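PDB 4LUA: N-acetyltransferase from Staphylococcus aureus subsp. aureus, which probably transfers an acetyl group from acetyl-CoA to an amine, as a member of the GNAT family whose own substrate is not established. Local coordinates for residues 37-41 with 42-46; 15-18 with 19-22; 8-11 with 12-16; 29-33 with 34-38. All coordinates share one frame; numbering follows the deposited sequence.

Contact 1 of 4, residues 37-41 with 42-46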
loop_
_atom_site.group_PDB
_atom_site.type_symbol
_atom_site.label_atom_id
_atom_site.label_comp_id
_atom_site.label_asym_id
_atom_site.label_seq_id
_atom_site.Cartn_x
_atom_site.Cartn_y
_atom_site.Cartn_z
ATOM N N GLN A 37 -7.521 6.911 5.690
ATOM C CA GLN A 37 -7.160 6.829 7.092
ATOM C C GLN A 37 -5.962 7.739 7.332
ATOM O O GLN A 37 -5.049 7.867 6.479
ATOM C CB GLN A 37 -6.885 5.382 7.535
ATOM C CG GLN A 37 -5.586 4.787 7.000
ATOM C CD GLN A 37 -5.706 3.277 6.709
ATOM O OE1 GLN A 37 -5.028 2.747 5.812
ATOM N NE2 GLN A 37 -6.571 2.584 7.468
ATOM N N THR A 38 -5.993 8.380 8.491
ATOM C CA THR A 38 -4.934 9.273 8.903
ATOM C C THR A 38 -3.782 8.520 9.564
ATOM O O THR A 38 -3.975 7.491 10.217
ATOM C CB THR A 38 -5.521 10.335 9.824
ATOM O OG1 THR A 38 -6.034 11.371 8.988
ATOM C CG2 THR A 38 -4.485 10.913 10.778
ATOM N N MET A 39 -2.577 9.025 9.331
ATOM C CA MET A 39 -1.362 8.363 9.752
ATOM C C MET A 39 -0.848 9.112 10.987
ATOM O O MET A 39 -0.278 10.204 10.888
ATOM C CB MET A 39 -0.352 8.385 8.600
ATOM C CG MET A 39 -0.926 7.853 7.280
ATOM S SD MET A 39 -1.090 6.085 7.430
ATOM C CE MET A 39 0.618 5.745 7.493
ATOM N N THR A 40 -1.072 8.531 12.161
ATOM C CA THR A 40 -0.688 9.182 13.399
ATOM C C THR A 40 0.811 9.000 13.620
ATOM O O THR A 40 1.404 8.100 13.026
ATOM C CB THR A 40 -1.425 8.561 14.571
ATOM O OG1 THR A 40 -0.829 7.294 14.893
ATOM C CG2 THR A 40 -2.873 8.369 14.210
ATOM N N ASP A 41 1.422 9.841 14.465
ATOM C CA ASP A 41 2.854 9.726 14.749
ATOM C C ASP A 41 3.193 8.344 15.305
ATOM O O ASP A 41 4.235 7.753 14.973
ATOM C CB ASP A 41 3.315 10.754 15.803
ATOM C CG ASP A 41 3.447 12.170 15.263
ATOM O OD1 ASP A 41 3.222 12.420 14.060
ATOM O OD2 ASP A 41 3.794 13.057 16.074
ATOM N N THR A 42 2.330 7.835 16.181
ATOM C CA THR A 42 2.589 6.532 16.784
ATOM C C THR A 42 2.576 5.444 15.712
ATOM O O THR A 42 3.467 4.588 15.672
ATOM C CB THR A 42 1.575 6.203 17.869
ATOM O OG1 THR A 42 1.716 7.163 18.921
ATOM C CG2 THR A 42 1.839 4.819 18.437
ATOM N N LEU A 43 1.578 5.498 14.841
ATOM C CA LEU A 43 1.466 4.546 13.735
ATOM C C LEU A 43 2.695 4.572 12.822
ATOM O O LEU A 43 3.263 3.504 12.487
ATOM C CB LEU A 43 0.204 4.831 12.922
ATOM C CG LEU A 43 -0.078 3.824 11.795
ATOM C CD1 LEU A 43 -0.091 2.343 12.238
ATOM C CD2 LEU A 43 -1.359 4.182 11.063
ATOM N N ILE A 44 3.081 5.776 12.399
ATOM C CA ILE A 44 4.237 5.947 11.536
ATOM C C ILE A 44 5.462 5.318 12.215
ATOM O O ILE A 44 6.176 4.500 11.618
ATOM C CB ILE A 44 4.455 7.448 11.162
ATOM C CG1 ILE A 44 3.255 7.998 10.357
ATOM C CG2 ILE A 44 5.791 7.667 10.389
ATOM C CD1 ILE A 44 3.471 9.447 9.837
ATOM N N HIS A 45 5.695 5.678 13.493
ATOM C CA HIS A 45 6.815 5.058 14.186
ATOM C C HIS A 45 6.757 3.527 14.198
ATOM O O HIS A 45 7.767 2.847 13.946
ATOM C CB HIS A 45 6.935 5.565 15.645
ATOM C CG HIS A 45 8.078 4.950 16.400
ATOM N ND1 HIS A 45 7.898 3.999 17.389
ATOM C CD2 HIS A 45 9.418 5.143 16.305
ATOM C CE1 HIS A 45 9.078 3.635 17.864
ATOM N NE2 HIS A 45 10.018 4.315 17.227
ATOM N N ASP A 46 5.572 2.995 14.488
ATOM C CA ASP A 46 5.381 1.565 14.609
ATOM C C ASP A 46 5.678 0.844 13.284
ATOM O O ASP A 46 6.298 -0.222 13.288
ATOM C CB ASP A 46 3.952 1.245 15.062
ATOM C CG ASP A 46 3.687 1.642 16.533
ATOM O OD1 ASP A 46 4.658 1.887 17.301
ATOM O OD2 ASP A 46 2.493 1.690 16.921
#

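Contact 2 of 4, residues 15-18 with 19-22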
loop_
_atom_site.group_PDB
_atom_site.type_symbol
_atom_site.label_atom_id
_atom_site.label_comp_id
_atom_site.label_asym_id
_atom_site.label_seq_id
_atom_site.Cartn_x
_atom_site.Cartn_y
_atom_site.Cartn_z
ATOM N N PHE A 15 11.292 8.925 9.186
ATOM C CA PHE A 15 10.050 9.411 9.778
ATOM C C PHE A 15 9.580 10.788 9.218
ATOM O O PHE A 15 8.451 10.922 8.707
ATOM C CB PHE A 15 10.219 9.505 11.304
ATOM C CG PHE A 15 8.990 9.949 11.999
ATOM C CD1 PHE A 15 8.691 11.311 12.115
ATOM C CD2 PHE A 15 8.143 9.027 12.572
ATOM C CE1 PHE A 15 7.537 11.745 12.799
ATOM C CE2 PHE A 15 6.986 9.430 13.242
ATOM C CZ PHE A 15 6.675 10.790 13.352
ATOM N N ASN A 16 10.448 11.796 9.311
ATOM C CA ASN A 16 10.096 13.160 8.889
ATOM C C ASN A 16 9.548 13.201 7.472
ATOM O O ASN A 16 8.413 13.699 7.242
ATOM C CB ASN A 16 11.271 14.139 9.098
ATOM C CG ASN A 16 11.597 14.329 10.573
ATOM O OD1 ASN A 16 10.706 14.161 11.418
ATOM N ND2 ASN A 16 12.874 14.670 10.898
ATOM N N GLU A 17 10.282 12.534 6.571
ATOM C CA GLU A 17 9.935 12.554 5.161
ATOM C C GLU A 17 8.648 11.755 4.931
ATOM O O GLU A 17 7.767 12.160 4.112
ATOM C CB GLU A 17 11.117 12.013 4.338
ATOM C CG GLU A 17 12.375 12.941 4.325
ATOM C CD GLU A 17 13.200 12.987 5.630
ATOM O OE1 GLU A 17 13.208 12.006 6.428
ATOM O OE2 GLU A 17 13.884 14.025 5.845
ATOM N N TYR A 18 8.519 10.651 5.666
ATOM C CA TYR A 18 7.365 9.787 5.447
ATOM C C TYR A 18 6.176 10.627 5.856
ATOM O O TYR A 18 5.130 10.694 5.159
ATOM C CB TYR A 18 7.499 8.521 6.283
ATOM C CG TYR A 18 6.372 7.527 6.053
ATOM C CD1 TYR A 18 6.515 6.504 5.148
ATOM C CD2 TYR A 18 5.191 7.630 6.788
ATOM C CE1 TYR A 18 5.474 5.611 4.950
ATOM C CE2 TYR A 18 4.161 6.744 6.618
ATOM C CZ TYR A 18 4.313 5.727 5.689
ATOM O OH TYR A 18 3.261 4.829 5.460
ATOM N N LYS A 19 6.337 11.326 6.976
ATOM C CA LYS A 19 5.160 11.953 7.528
ATOM C C LYS A 19 4.785 13.108 6.605
ATOM O O LYS A 19 3.576 13.358 6.373
ATOM C CB LYS A 19 5.458 12.454 8.958
ATOM C CG LYS A 19 4.280 13.142 9.624
ATOM C CD LYS A 19 4.610 13.488 11.093
ATOM C CE LYS A 19 3.656 14.534 11.563
ATOM N NZ LYS A 19 3.935 14.956 12.966
ATOM N N ARG A 20 5.796 13.717 5.963
ATOM C CA ARG A 20 5.479 14.822 5.071
ATOM C C ARG A 20 4.731 14.278 3.858
ATOM O O ARG A 20 3.770 14.911 3.376
ATOM C CB ARG A 20 6.756 15.516 4.628
ATOM C CG ARG A 20 6.591 16.669 3.645
ATOM C CD ARG A 20 7.981 17.228 3.298
ATOM N NE ARG A 20 8.815 17.387 4.504
ATOM C CZ ARG A 20 10.000 16.794 4.707
ATOM N NH1 ARG A 20 10.527 15.998 3.771
ATOM N NH2 ARG A 20 10.666 16.996 5.850
ATOM N N LEU A 21 5.152 13.113 3.376
ATOM C CA LEU A 21 4.481 12.620 2.161
ATOM C C LEU A 21 3.030 12.261 2.453
ATOM O O LEU A 21 2.069 12.637 1.706
ATOM C CB LEU A 21 5.176 11.352 1.654
ATOM C CG LEU A 21 4.444 10.589 0.538
ATOM C CD1 LEU A 21 4.608 11.367 -0.779
ATOM C CD2 LEU A 21 5.039 9.153 0.450
ATOM N N VAL A 22 2.841 11.460 3.504
ATOM C CA VAL A 22 1.494 10.940 3.731
ATOM C C VAL A 22 0.514 12.033 4.131
ATOM O O VAL A 22 -0.675 11.957 3.745
ATOM C CB VAL A 22 1.413 9.717 4.683
ATOM C CG1 VAL A 22 2.348 8.537 4.157
ATOM C CG2 VAL A 22 1.764 10.125 6.112
HETATM O O HOH W 1 8.659 13.878 2.022
#

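Contact 3 of 4, residues 8-11 with 12-16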
loop_
_atom_site.group_PDB
_atom_site.type_symbol
_atom_site.label_atom_id
_atom_site.label_comp_id
_atom_site.label_asym_id
_atom_site.label_seq_id
_atom_site.Cartn_x
_atom_site.Cartn_y
_atom_site.Cartn_z
ATOM N N LYS A 8 13.608 2.354 -2.054
ATOM C CA LYS A 8 14.424 2.205 -0.853
ATOM C C LYS A 8 13.603 1.606 0.260
ATOM O O LYS A 8 12.371 1.765 0.315
ATOM C CB LYS A 8 14.958 3.568 -0.363
ATOM C CG LYS A 8 15.848 4.361 -1.368
ATOM C CD LYS A 8 16.456 5.679 -0.747
ATOM C CE LYS A 8 16.791 6.766 -1.820
ATOM N NZ LYS A 8 17.563 8.011 -1.379
ATOM N N THR A 9 14.269 0.895 1.148
ATOM C CA THR A 9 13.598 0.461 2.357
ATOM C C THR A 9 13.677 1.646 3.299
ATOM O O THR A 9 14.751 2.249 3.505
ATOM C CB THR A 9 14.256 -0.792 2.981
ATOM O OG1 THR A 9 14.069 -1.925 2.110
ATOM C CG2 THR A 9 13.575 -1.132 4.285
ATOM N N LEU A 10 12.559 1.971 3.927
ATOM C CA LEU A 10 12.498 3.106 4.847
ATOM C C LEU A 10 12.681 2.579 6.243
ATOM O O LEU A 10 12.289 1.448 6.557
ATOM C CB LEU A 10 11.144 3.821 4.744
ATOM C CG LEU A 10 10.784 4.282 3.326
ATOM C CD1 LEU A 10 9.505 5.158 3.436
ATOM C CD2 LEU A 10 11.996 5.093 2.735
ATOM N N THR A 11 13.299 3.384 7.082
ATOM C CA THR A 11 13.466 3.065 8.504
ATOM C C THR A 11 12.996 4.247 9.367
ATOM O O THR A 11 12.419 5.211 8.850
ATOM C CB THR A 11 14.927 2.738 8.839
ATOM O OG1 THR A 11 15.694 3.956 8.882
ATOM C CG2 THR A 11 15.520 1.771 7.802
ATOM N N ASN A 12 13.261 4.179 10.676
ATOM C CA ASN A 12 12.886 5.250 11.599
ATOM C C ASN A 12 13.454 6.600 11.210
ATOM O O ASN A 12 12.852 7.686 11.473
ATOM C CB ASN A 12 13.465 4.945 12.972
ATOM C CG ASN A 12 12.852 3.718 13.598
ATOM O OD1 ASN A 12 11.712 3.768 14.079
ATOM N ND2 ASN A 12 13.604 2.612 13.613
ATOM N N ASN A 13 14.623 6.532 10.588
ATOM C CA ASN A 13 15.283 7.748 10.160
ATOM C C ASN A 13 14.588 8.445 9.020
ATOM O O ASN A 13 14.985 9.561 8.647
ATOM C CB ASN A 13 16.729 7.478 9.809
ATOM C CG ASN A 13 17.639 7.504 11.036
ATOM O OD1 ASN A 13 17.210 7.218 12.184
ATOM N ND2 ASN A 13 18.902 7.858 10.808
ATOM N N ASP A 14 13.564 7.807 8.452
ATOM C CA ASP A 14 12.790 8.437 7.384
ATOM C C ASP A 14 11.475 8.987 7.862
ATOM O O ASP A 14 10.641 9.505 7.048
ATOM C CB ASP A 14 12.578 7.431 6.243
ATOM C CG ASP A 14 13.906 6.965 5.677
ATOM O OD1 ASP A 14 14.722 7.867 5.294
ATOM O OD2 ASP A 14 14.207 5.744 5.748
ATOM N N PHE A 15 11.292 8.925 9.186
ATOM C CA PHE A 15 10.050 9.411 9.778
ATOM C C PHE A 15 9.580 10.788 9.218
ATOM O O PHE A 15 8.451 10.922 8.707
ATOM C CB PHE A 15 10.219 9.505 11.304
ATOM C CG PHE A 15 8.990 9.949 11.999
ATOM C CD1 PHE A 15 8.691 11.311 12.115
ATOM C CD2 PHE A 15 8.143 9.027 12.572
ATOM C CE1 PHE A 15 7.537 11.745 12.799
ATOM C CE2 PHE A 15 6.986 9.430 13.242
ATOM C CZ PHE A 15 6.675 10.790 13.352
ATOM N N ASN A 16 10.448 11.796 9.311
ATOM C CA ASN A 16 10.096 13.160 8.889
ATOM C C ASN A 16 9.548 13.201 7.472
ATOM O O ASN A 16 8.413 13.699 7.242
ATOM C CB ASN A 16 11.271 14.139 9.098
ATOM C CG ASN A 16 11.597 14.329 10.573
ATOM O OD1 ASN A 16 10.706 14.161 11.418
ATOM N ND2 ASN A 16 12.874 14.670 10.898
HETATM O O HOH W 2 16.256 4.432 3.503
#

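Contact 4 of 4, residues 29-33 with 34-38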
loop_
_atom_site.group_PDB
_atom_site.type_symbol
_atom_site.label_atom_id
_atom_site.label_comp_id
_atom_site.label_asym_id
_atom_site.label_seq_id
_atom_site.Cartn_x
_atom_site.Cartn_y
_atom_site.Cartn_z
ATOM N N PHE A 29 -4.167 5.153 -1.923
ATOM C CA PHE A 29 -4.535 4.744 -3.300
ATOM C C PHE A 29 -5.733 3.785 -3.401
ATOM O O PHE A 29 -6.441 3.834 -4.421
ATOM C CB PHE A 29 -3.268 4.058 -3.879
ATOM C CG PHE A 29 -3.409 3.649 -5.333
ATOM C CD1 PHE A 29 -3.134 4.565 -6.326
ATOM C CD2 PHE A 29 -3.778 2.351 -5.650
ATOM C CE1 PHE A 29 -3.230 4.162 -7.714
ATOM C CE2 PHE A 29 -3.897 1.973 -7.008
ATOM C CZ PHE A 29 -3.615 2.875 -7.992
ATOM N N THR A 30 -5.941 2.946 -2.392
ATOM C CA THR A 30 -7.069 1.997 -2.427
ATOM C C THR A 30 -8.247 2.447 -1.637
ATOM O O THR A 30 -9.234 1.701 -1.573
ATOM C CB THR A 30 -6.646 0.610 -1.846
ATOM O OG1 THR A 30 -6.266 0.700 -0.460
ATOM C CG2 THR A 30 -5.430 0.087 -2.640
ATOM N N GLN A 31 -8.211 3.647 -1.035
ATOM C CA GLN A 31 -9.337 4.103 -0.223
ATOM C C GLN A 31 -10.109 5.198 -0.947
ATOM O O GLN A 31 -10.181 5.190 -2.186
ATOM C CB GLN A 31 -8.867 4.532 1.164
ATOM C CG GLN A 31 -8.185 3.355 1.832
ATOM C CD GLN A 31 -7.603 3.642 3.211
ATOM O OE1 GLN A 31 -7.562 4.787 3.727
ATOM N NE2 GLN A 31 -7.099 2.553 3.820
ATOM N N ASP A 32 -10.755 6.111 -0.228
ATOM C CA ASP A 32 -11.630 7.051 -0.909
ATOM C C ASP A 32 -10.962 8.420 -1.098
ATOM O O ASP A 32 -10.069 8.816 -0.350
ATOM C CB ASP A 32 -12.913 7.188 -0.056
ATOM C CG ASP A 32 -13.912 8.173 -0.629
ATOM O OD1 ASP A 32 -14.593 7.783 -1.622
ATOM O OD2 ASP A 32 -14.085 9.318 -0.080
ATOM N N SER A 33 -11.410 9.141 -2.117
ATOM C CA SER A 33 -10.868 10.456 -2.451
ATOM C C SER A 33 -11.039 11.494 -1.365
ATOM O O SER A 33 -10.235 12.441 -1.248
ATOM C CB SER A 33 -11.533 10.931 -3.765
ATOM O OG SER A 33 -12.899 11.210 -3.614
ATOM N N HIS A 34 -12.079 11.335 -0.566
ATOM C CA HIS A 34 -12.226 12.227 0.579
ATOM C C HIS A 34 -11.939 11.527 1.914
ATOM O O HIS A 34 -11.365 12.149 2.828
ATOM C CB HIS A 34 -13.610 12.803 0.623
ATOM C CG HIS A 34 -13.800 13.750 1.768
ATOM N ND1 HIS A 34 -14.646 13.471 2.811
ATOM C CD2 HIS A 34 -13.226 14.946 2.057
ATOM C CE1 HIS A 34 -14.614 14.463 3.688
ATOM N NE2 HIS A 34 -13.748 15.367 3.261
ATOM N N TYR A 35 -12.357 10.264 2.037
ATOM C CA TYR A 35 -12.119 9.524 3.286
ATOM C C TYR A 35 -10.947 8.554 3.124
ATOM O O TYR A 35 -11.048 7.579 2.407
ATOM C CB TYR A 35 -13.352 8.752 3.704
ATOM C CG TYR A 35 -14.544 9.643 3.995
ATOM C CD1 TYR A 35 -14.629 10.369 5.186
ATOM C CD2 TYR A 35 -15.605 9.743 3.077
ATOM C CE1 TYR A 35 -15.733 11.147 5.455
ATOM C CE2 TYR A 35 -16.710 10.523 3.356
ATOM C CZ TYR A 35 -16.758 11.218 4.523
ATOM O OH TYR A 35 -17.853 12.005 4.813
ATOM N N SER A 36 -9.828 8.867 3.781
ATOM C CA SER A 36 -8.645 7.976 3.845
ATOM C C SER A 36 -8.129 8.017 5.264
ATOM O O SER A 36 -8.261 9.020 5.972
ATOM C CB SER A 36 -7.487 8.378 2.885
ATOM O OG SER A 36 -7.803 7.987 1.576
ATOM N N GLN A 37 -7.521 6.911 5.690
ATOM C CA GLN A 37 -7.160 6.829 7.092
ATOM C C GLN A 37 -5.962 7.739 7.332
ATOM O O GLN A 37 -5.049 7.867 6.479
ATOM C CB GLN A 37 -6.885 5.382 7.535
ATOM C CG GLN A 37 -5.586 4.787 7.000
ATOM C CD GLN A 37 -5.706 3.277 6.709
ATOM O OE1 GLN A 37 -5.028 2.747 5.812
ATOM N NE2 GLN A 37 -6.571 2.584 7.468
ATOM N N THR A 38 -5.993 8.380 8.491
ATOM C CA THR A 38 -4.934 9.273 8.903
ATOM C C THR A 38 -3.782 8.520 9.564
ATOM O O THR A 38 -3.975 7.491 10.217
ATOM C CB THR A 38 -5.521 10.335 9.824
ATOM O OG1 THR A 38 -6.034 11.371 8.988
ATOM C CG2 THR A 38 -4.485 10.913 10.778
#

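Contact 1 of 4, residues 37-41 with 42-46
Thr40 and Leu43 meet almost at right angles, the threonine hydroxyl lying across the base of the leucine side chain. Thr40 OG1 stands between its own backbone N and carbonyl carbon (chi1 76°), and from there it accepts the N-H of Leu43 in a fairly straight bond of 3.0 Å from N to OG1. Thr40 OG1 also rests 3.3 Å from Leu43 CB, so the hydroxyl serves a polar and an apolar neighbour together. This is an N-cap: Thr40 directly precedes helix 41-48, and its side chain takes up an amide of the helix's first turn. The regular ladder then begins, with Ile44 N bonded to Thr40 O at 2.9 Å and His45 N to Asp41 O. Ile44 CG1 also lies 3.2 Å from Thr40 O, a close fit of methylene against carbonyl. Ahead of the cap, chi1 (-52°) and the bend at chi2 of Met39 bring SD alongside the helix, chi3 turning only the terminal methyl; Met39 SD lies 4.1 Å from the CD2 branch of Leu43, the two side chains meeting at a slant. Met39 CB faces Ile44 CG1 instead, at 4.0 Å. Beyond this turn, Tyr88 of strand 83-91 touches both Met39 and Leu43, while Ile44 leans on Phe15 and Tyr18 of helix 15-25. The carboxylate of Asp41 turns to that helix too, where OD1 forms a salt bridge with Lys19.

Contact 2 of 4, residues 15-18 with 19-22
Tyr18 and Val22, one helical turn apart, carry the apolar side of this contact, and the tyrosine can be followed outward atom by atom. Tyr18 CB lies close to the following amide, 3.1 Å from Lys19 N. With CG anti to the backbone N (chi1 -177°), the ring is carried along the helix towards Val22. Tyr18 CD2 comes within 4.0 Å of Val22 CG1, and Tyr18 CE2 makes the tightest approach to that methyl, at 3.5 Å. CZ and finally OH pass the same methyl at slightly longer range. Val22 CG1 thus sits over one face of the ring, 27° off its normal, in a CH-pi contact. In the backbone, Val22 N donates to Tyr18 O in a nearly straight bond of 2.9 Å, one rung of the i to i+4 ladder that defines an alpha-helix. On another flank Phe15 and Lys19 run side by side, Phe15 CE1 resting 3.8 Å from Lys19 CD, while the extended lysine chain takes NZ to a salt bridge with Asp41. A water that donates to Glu17 O accepts a weak bond from Arg20 NH1. Within the GNAT domain, Tyr18 packs on Ile44 and Ile47 of helix 41-48 and on Tyr88 of strand 83-91, and Leu21 and Val22 touch Thr69 of strand 65-75.

Contact 3 of 4, residues 8-11 with 12-16
Asp14 reaches back to Thr11 across the turn that joins strand 6-9 to helix 15-25, the first strand-to-helix connection of this GNAT domain. The backbone N-H of Thr11 is bound by Asp14 OD2 at 2.9 Å in a nearly straight bond, through the lone pair directed away from the other carboxylate oxygen. In return Asp14 N donates to Thr11 O, also at 2.9 Å, though from well above the carbonyl plane. Backbone and side chain of Asp14 therefore close the turn with one bond in each direction. Thr11 OG1 leans over the start of the turn and accepts from Asn13 N at a longer 3.3 Å. Just after Asp14, Phe15 N finds the carbonyl oxygen of Asn12, continuing the 3-10 pattern into the helix. Asn12 ND2 is held by Asn49, just past helix 41-48, and Leu10 keeps the preceding chain on the sheet through a backbone bond with Val57 of strand 55-62. The Leu10 and Asp14 side chains cross at about a right angle, with Leu10 CD2 3.8 Å from Asp14 OD2. Asp14 OD2 also receives a weak bond, 3.3 Å long, from a water, which donates more closely to Thr9 O, at 2.7 Å.

Contact 4 of 4, residues 29-33 with 34-38
Torsions set the Gln31-Gln37 pair in place: Gln31 extends from CG onward with chi2 at 177°, while a chi1 of 72° sets Gln37 CG between its backbone N and carbonyl carbon, and a partial bend at chi2 completes the approach. The two side chains cross at about a right angle, their amide planes 70° apart. Gln31 OE1 accepts the backbone N-H of Gln37 at 2.9 Å, nearly end-on to its carbonyl, and its NE2 donates a weak bond to Gln37 OE1. One amide thus grips both main and side chain of the same residue. Asp32 does similar work at the bend of the loop, where OD2 takes two backbone amides. Tyr35 N meets the anti lone pair of Asp32 OD2 at 2.9 Å. His34 N is also 2.9 Å from Asp32 OD2, above the carboxylate plane, and this bond, two residues back, closes an Asx turn. The main chain adds Asp32 N to Tyr35 O at 3.0 Å, and Ser36 OG donates to Asp32 O at 3.1 Å in the carbonyl plane, while the hydroxyl oxygen accepts from the backbone N of Glu28. His34 ND1 lies 3.5 Å above the Tyr35 ring, over its centre. The loop runs from helix 15-25 to helix 41-48, with Gln31 and Gln37 lying on Ile148 of strand 139-150, Gln37 also touching Tyr88 of strand 83-91, and Asp32 against Phe155 of strand 153-163.

Overall arrangement
Along the chain the order is contact 3, contact 2, contact 4, contact 1, all within the N-terminal part of one GNAT domain. Contacts 3 and 2 share Phe15 and Asn16 on helix 15-25, with centres 9 Å apart. Contact 4 belongs to the loop after that helix and passes Gln37 and Thr38 on to contact 1, which opens helix 41-48. Although separated in sequence, contacts 1 and 2 lie only 10 Å apart between centres and touch directly, so the two helices pack together. Contacts 3 and 4 are the most distant pair, with centres about 22 Å apart. The loop of contact 4 is an excursion between the two helices that touches strands 139-150 and 153-163 on its way.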